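Local coordinates for protein KLLA0F20702p (Kluyveromyces lactis, PDB 5Y5A) that probably acts as the telomerase subunit Est1, helping to bring telomerase to chromosome ends by binding the telomere protein Cdc13, at residues A[148-153]-A[183-188]; A[380-383]-A[387-390]. All coordinates share one frame; numbering follows the deposited sequence.

Interaction 1: residues A[148-153]-A[183-188]; sequences TALIPS and DCVMAS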
loop_
_atom_site.group_PDB
_atom_site.type_symbol
_atom_site.label_atom_id
_atom_site.label_comp_id
_atom_site.label_asym_id
_atom_site.label_seq_id
_atom_site.Cartn_x
_atom_site.Cartn_y
_atom_site.Cartn_z
ATOM N N THR A 148 -19.773 8.454 -12.108
ATOM C CA THR A 148 -19.279 9.641 -11.411
ATOM C C THR A 148 -19.731 9.734 -9.954
ATOM O O THR A 148 -19.188 10.527 -9.184
ATOM C CB THR A 148 -19.704 10.933 -12.135
ATOM O OG1 THR A 148 -21.067 10.819 -12.558
ATOM C CG2 THR A 148 -18.824 11.173 -13.349
ATOM N N ALA A 149 -20.715 8.929 -9.573
ATOM C CA ALA A 149 -21.170 8.918 -8.187
ATOM C C ALA A 149 -20.282 8.032 -7.321
ATOM O O ALA A 149 -20.371 8.062 -6.093
ATOM C CB ALA A 149 -22.615 8.458 -8.105
ATOM N N LEU A 150 -19.417 7.252 -7.961
ATOM C CA LEU A 150 -18.614 6.264 -7.250
ATOM C C LEU A 150 -17.128 6.389 -7.563
ATOM O O LEU A 150 -16.278 5.985 -6.773
ATOM C CB LEU A 150 -19.086 4.850 -7.599
ATOM C CG LEU A 150 -20.579 4.542 -7.464
ATOM C CD1 LEU A 150 -21.326 4.814 -8.766
ATOM C CD2 LEU A 150 -20.779 3.108 -7.011
ATOM N N ILE A 151 -16.831 6.960 -8.722
ATOM C CA ILE A 151 -15.486 6.971 -9.280
ATOM C C ILE A 151 -15.049 8.416 -9.530
ATOM O O ILE A 151 -15.885 9.263 -9.843
ATOM C CB ILE A 151 -15.460 6.134 -10.591
ATOM C CG1 ILE A 151 -15.703 4.663 -10.272
ATOM C CG2 ILE A 151 -14.164 6.263 -11.332
ATOM C CD1 ILE A 151 -14.881 4.159 -9.122
ATOM N N PRO A 152 -13.749 8.717 -9.352
ATOM C CA PRO A 152 -13.251 10.044 -9.740
ATOM C C PRO A 152 -13.542 10.340 -11.210
ATOM O O PRO A 152 -13.401 9.456 -12.051
ATOM C CB PRO A 152 -11.746 9.948 -9.486
ATOM C CG PRO A 152 -11.606 8.892 -8.433
ATOM C CD PRO A 152 -12.708 7.899 -8.704
ATOM N N SER A 153 -13.949 11.570 -11.504
ATOM C CA SER A 153 -14.409 11.944 -12.838
ATOM C C SER A 153 -13.346 11.786 -13.924
ATOM O O SER A 153 -13.656 11.457 -15.067
ATOM C CB SER A 153 -14.905 13.386 -12.817
ATOM O OG SER A 153 -13.952 14.226 -12.191
ATOM N N ASP A 183 -20.932 -3.955 -8.430
ATOM C CA ASP A 183 -20.487 -4.971 -9.381
ATOM C C ASP A 183 -19.739 -4.357 -10.557
ATOM O O ASP A 183 -18.753 -4.919 -11.040
ATOM C CB ASP A 183 -21.679 -5.781 -9.901
ATOM C CG ASP A 183 -22.574 -6.282 -8.787
ATOM O OD1 ASP A 183 -22.119 -6.304 -7.622
ATOM O OD2 ASP A 183 -23.734 -6.653 -9.073
ATOM N N CYS A 184 -20.220 -3.202 -11.013
ATOM C CA CYS A 184 -19.612 -2.492 -12.132
ATOM C C CYS A 184 -18.220 -1.988 -11.793
ATOM O O CYS A 184 -17.296 -2.122 -12.597
ATOM C CB CYS A 184 -20.485 -1.317 -12.563
ATOM S SG CYS A 184 -22.021 -1.792 -13.355
ATOM N N VAL A 185 -18.081 -1.394 -10.608
ATOM C CA VAL A 185 -16.802 -0.854 -10.171
ATOM C C VAL A 185 -15.813 -1.983 -9.915
ATOM O O VAL A 185 -14.648 -1.901 -10.312
ATOM C CB VAL A 185 -16.952 0.008 -8.898
ATOM C CG1 VAL A 185 -15.599 0.492 -8.423
ATOM C CG2 VAL A 185 -17.873 1.189 -9.167
ATOM N N MET A 186 -16.280 -3.041 -9.259
ATOM C CA MET A 186 -15.443 -4.219 -9.034
ATOM C C MET A 186 -15.010 -4.863 -10.356
ATOM O O MET A 186 -13.882 -5.334 -10.486
ATOM C CB MET A 186 -16.176 -5.246 -8.167
ATOM C CG MET A 186 -16.430 -4.781 -6.746
ATOM S SD MET A 186 -14.936 -4.121 -5.986
ATOM C CE MET A 186 -13.976 -5.605 -5.706
ATOM N N ALA A 187 -15.905 -4.886 -11.334
ATOM C CA ALA A 187 -15.552 -5.435 -12.642
ATOM C C ALA A 187 -14.441 -4.602 -13.264
ATOM O O ALA A 187 -13.487 -5.141 -13.821
ATOM C CB ALA A 187 -16.760 -5.482 -13.558
ATOM N N SER A 188 -14.569 -3.284 -13.142
ATOM C CA SER A 188 -13.572 -2.362 -13.662
ATOM C C SER A 188 -12.237 -2.569 -12.969
ATOM O O SER A 188 -11.195 -2.640 -13.620
ATOM C CB SER A 188 -14.039 -0.921 -13.493
ATOM O OG SER A 188 -15.206 -0.692 -14.264
#

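Interaction 2: residues A[380-383]-A[387-390]; sequences GVSS and SIQS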
loop_
_atom_site.group_PDB
_atom_site.type_symbol
_atom_site.label_atom_id
_atom_site.label_comp_id
_atom_site.label_asym_id
_atom_site.label_seq_id
_atom_site.Cartn_x
_atom_site.Cartn_y
_atom_site.Cartn_z
ATOM N N GLY A 380 1.053 -14.665 16.195
ATOM C CA GLY A 380 -0.143 -14.990 16.957
ATOM C C GLY A 380 -0.377 -14.091 18.162
ATOM O O GLY A 380 0.393 -13.173 18.430
ATOM N N VAL A 381 -1.456 -14.373 18.884
ATOM C CA VAL A 381 -1.797 -13.682 20.122
ATOM C C VAL A 381 -0.783 -14.001 21.220
ATOM O O VAL A 381 -0.536 -15.169 21.519
ATOM C CB VAL A 381 -3.213 -14.080 20.582
ATOM C CG1 VAL A 381 -3.504 -13.569 21.994
ATOM C CG2 VAL A 381 -4.244 -13.577 19.580
ATOM N N SER A 382 -0.189 -12.972 21.812
ATOM C CA SER A 382 0.815 -13.184 22.850
ATOM C C SER A 382 0.202 -13.871 24.069
ATOM O O SER A 382 -0.921 -13.567 24.459
ATOM C CB SER A 382 1.453 -11.862 23.263
ATOM O OG SER A 382 0.507 -11.058 23.939
ATOM N N SER A 383 0.948 -14.795 24.662
ATOM C CA SER A 383 0.456 -15.604 25.773
ATOM C C SER A 383 1.519 -15.772 26.858
ATOM O O SER A 383 1.310 -15.391 28.007
ATOM C CB SER A 383 0.010 -16.969 25.265
ATOM O OG SER A 383 1.080 -17.621 24.607
ATOM N N SER A 387 6.596 -14.120 25.047
ATOM C CA SER A 387 5.967 -13.607 23.838
ATOM C C SER A 387 5.448 -12.192 24.060
ATOM O O SER A 387 5.427 -11.387 23.136
ATOM C CB SER A 387 4.835 -14.534 23.379
ATOM O OG SER A 387 3.951 -14.816 24.449
ATOM N N ILE A 388 5.043 -11.885 25.289
ATOM C CA ILE A 388 4.676 -10.517 25.650
ATOM C C ILE A 388 5.897 -9.588 25.557
ATOM O O ILE A 388 5.810 -8.477 25.027
ATOM C CB ILE A 388 4.072 -10.450 27.072
ATOM C CG1 ILE A 388 2.737 -11.204 27.123
ATOM C CG2 ILE A 388 3.878 -9.010 27.513
ATOM C CD1 ILE A 388 2.202 -11.412 28.539
ATOM N N GLN A 389 7.038 -10.055 26.058
ATOM C CA GLN A 389 8.245 -9.237 26.066
ATOM C C GLN A 389 8.800 -9.020 24.654
ATOM O O GLN A 389 9.277 -7.930 24.341
ATOM C CB GLN A 389 9.301 -9.868 26.975
ATOM C CG GLN A 389 8.885 -9.868 28.445
ATOM C CD GLN A 389 9.786 -10.713 29.328
ATOM O OE1 GLN A 389 10.541 -11.556 28.841
ATOM N NE2 GLN A 389 9.709 -10.490 30.636
ATOM N N SER A 390 8.724 -10.047 23.810
ATOM C CA SER A 390 9.139 -9.937 22.412
ATOM C C SER A 390 8.289 -8.918 21.667
ATOM O O SER A 390 8.809 -8.089 20.926
ATOM C CB SER A 390 9.048 -11.291 21.701
ATOM O OG SER A 390 10.007 -12.195 22.209
#

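Interaction 1: residues A[148-153]-A[183-188]
V185 meets L150 and I151 with a different methyl for each, an apolar junction between helix 179-206 and the irregular loop 148-153 in the TPR-like helical region of Est1. I151 and V185 approach tip to tip, the CD1 of I151 lying 3.8 Å from the CG1 of V185. L150 comes in obliquely instead, its CD2 standing 4.1 Å from the CG2 of V185 while its CB passes the same methyl at nearly equal range. The division follows from the rotation of V185: with chi1 at 177°, CG1 points opposite the amide nitrogen and CG2 lies beside it, which sends the two branches to separate neighbours on the loop. Both loop residues direct their CB atoms at the helix, although they are consecutive in sequence. V185 supplies more than half of the 116 Å² buried here, and it and I151 are both buried, whereas L150 remains partly open.

The same small apolar patch continues outward. L150, V185 and M186 also pack on apolar side chains of the bound peptide, which the complex suggests belongs to Cdc13, and V231 touches both V185 and M186. Farther along the loop, S153 OG is hydrogen-bonded to D514 and P152 rests on V517. One turn beyond V185, S188 sits against L138, I141 and F142 of helix 113-144. Its buried hydroxyl turns back to its own helix: S188 OG donates to C184 O at 3.0 Å, tilted 29° from the carbonyl plane, while S188 N reaches that oxygen from the opposite face.

Interaction 2: residues A[380-383]-A[387-390]
The connection between two long helices, 339-379 and 385-410, is pinned to the first turn of the second one where S383 meets S387. The backbone N of S383 donates to the side-chain OG of S387 at 3.0 Å, with an N-H...O angle of 154°, so the bond is fairly straight. S387 can present its hydroxyl in this way because chi1, at 51°, sets OG between its own backbone N and carbonyl carbon, on the side of the helix that looks back at the loop. That hydroxyl is used twice, since it also bonds the carbonyl oxygen of N384 and so ties the residue before the helix as well as the loop to the same serine.

The pair belongs to a helix-loop-helix turn in the Est1 DNA/RNA binding domain. The first helix ends at residue 379, and G380, just past it, leaves helical geometry with a positive phi (85°); the chain then runs through V381 and S382 in extended form before the second helix begins. Exchanging S387 for an alanine would probably leave the S383 N-H and the N384 carbonyl without their shared mate, and is likely to let the loop shift against the helix start.

Around this bond the packing is light. S382 lies alongside the hydroxyl of S387, its CA 3.9 Å from S387 OG and its CB 4.0 Å from the same oxygen. I388 comes next on the helix and extends beside the loop: its CG1 stands 3.9 Å from S382 OG, and its terminal CD1 lies 4.1 Å from S383 O. I388 and S383 are exposed, and S382 and S383 also touch a crystal neighbour.

Overall arrangement
Interactions 1 and 2 are independent points of one mostly helical chain, their centres 42 Å apart and their nearest atoms about 28 Å apart. They lie on opposite sides of the chain's centre and in different parts of the protein, the first in the Est1 family region and the second in the DNA/RNA binding domain. Both join a loop to a helix, but interaction 1 does so largely through buried methyl groups and interaction 2 through a surface hydroxyl. The bound peptide distinguishes them further: it packs on residues of interaction 1, which therefore helps form the peptide's binding surface, while interaction 2 lies in the turn between two helices.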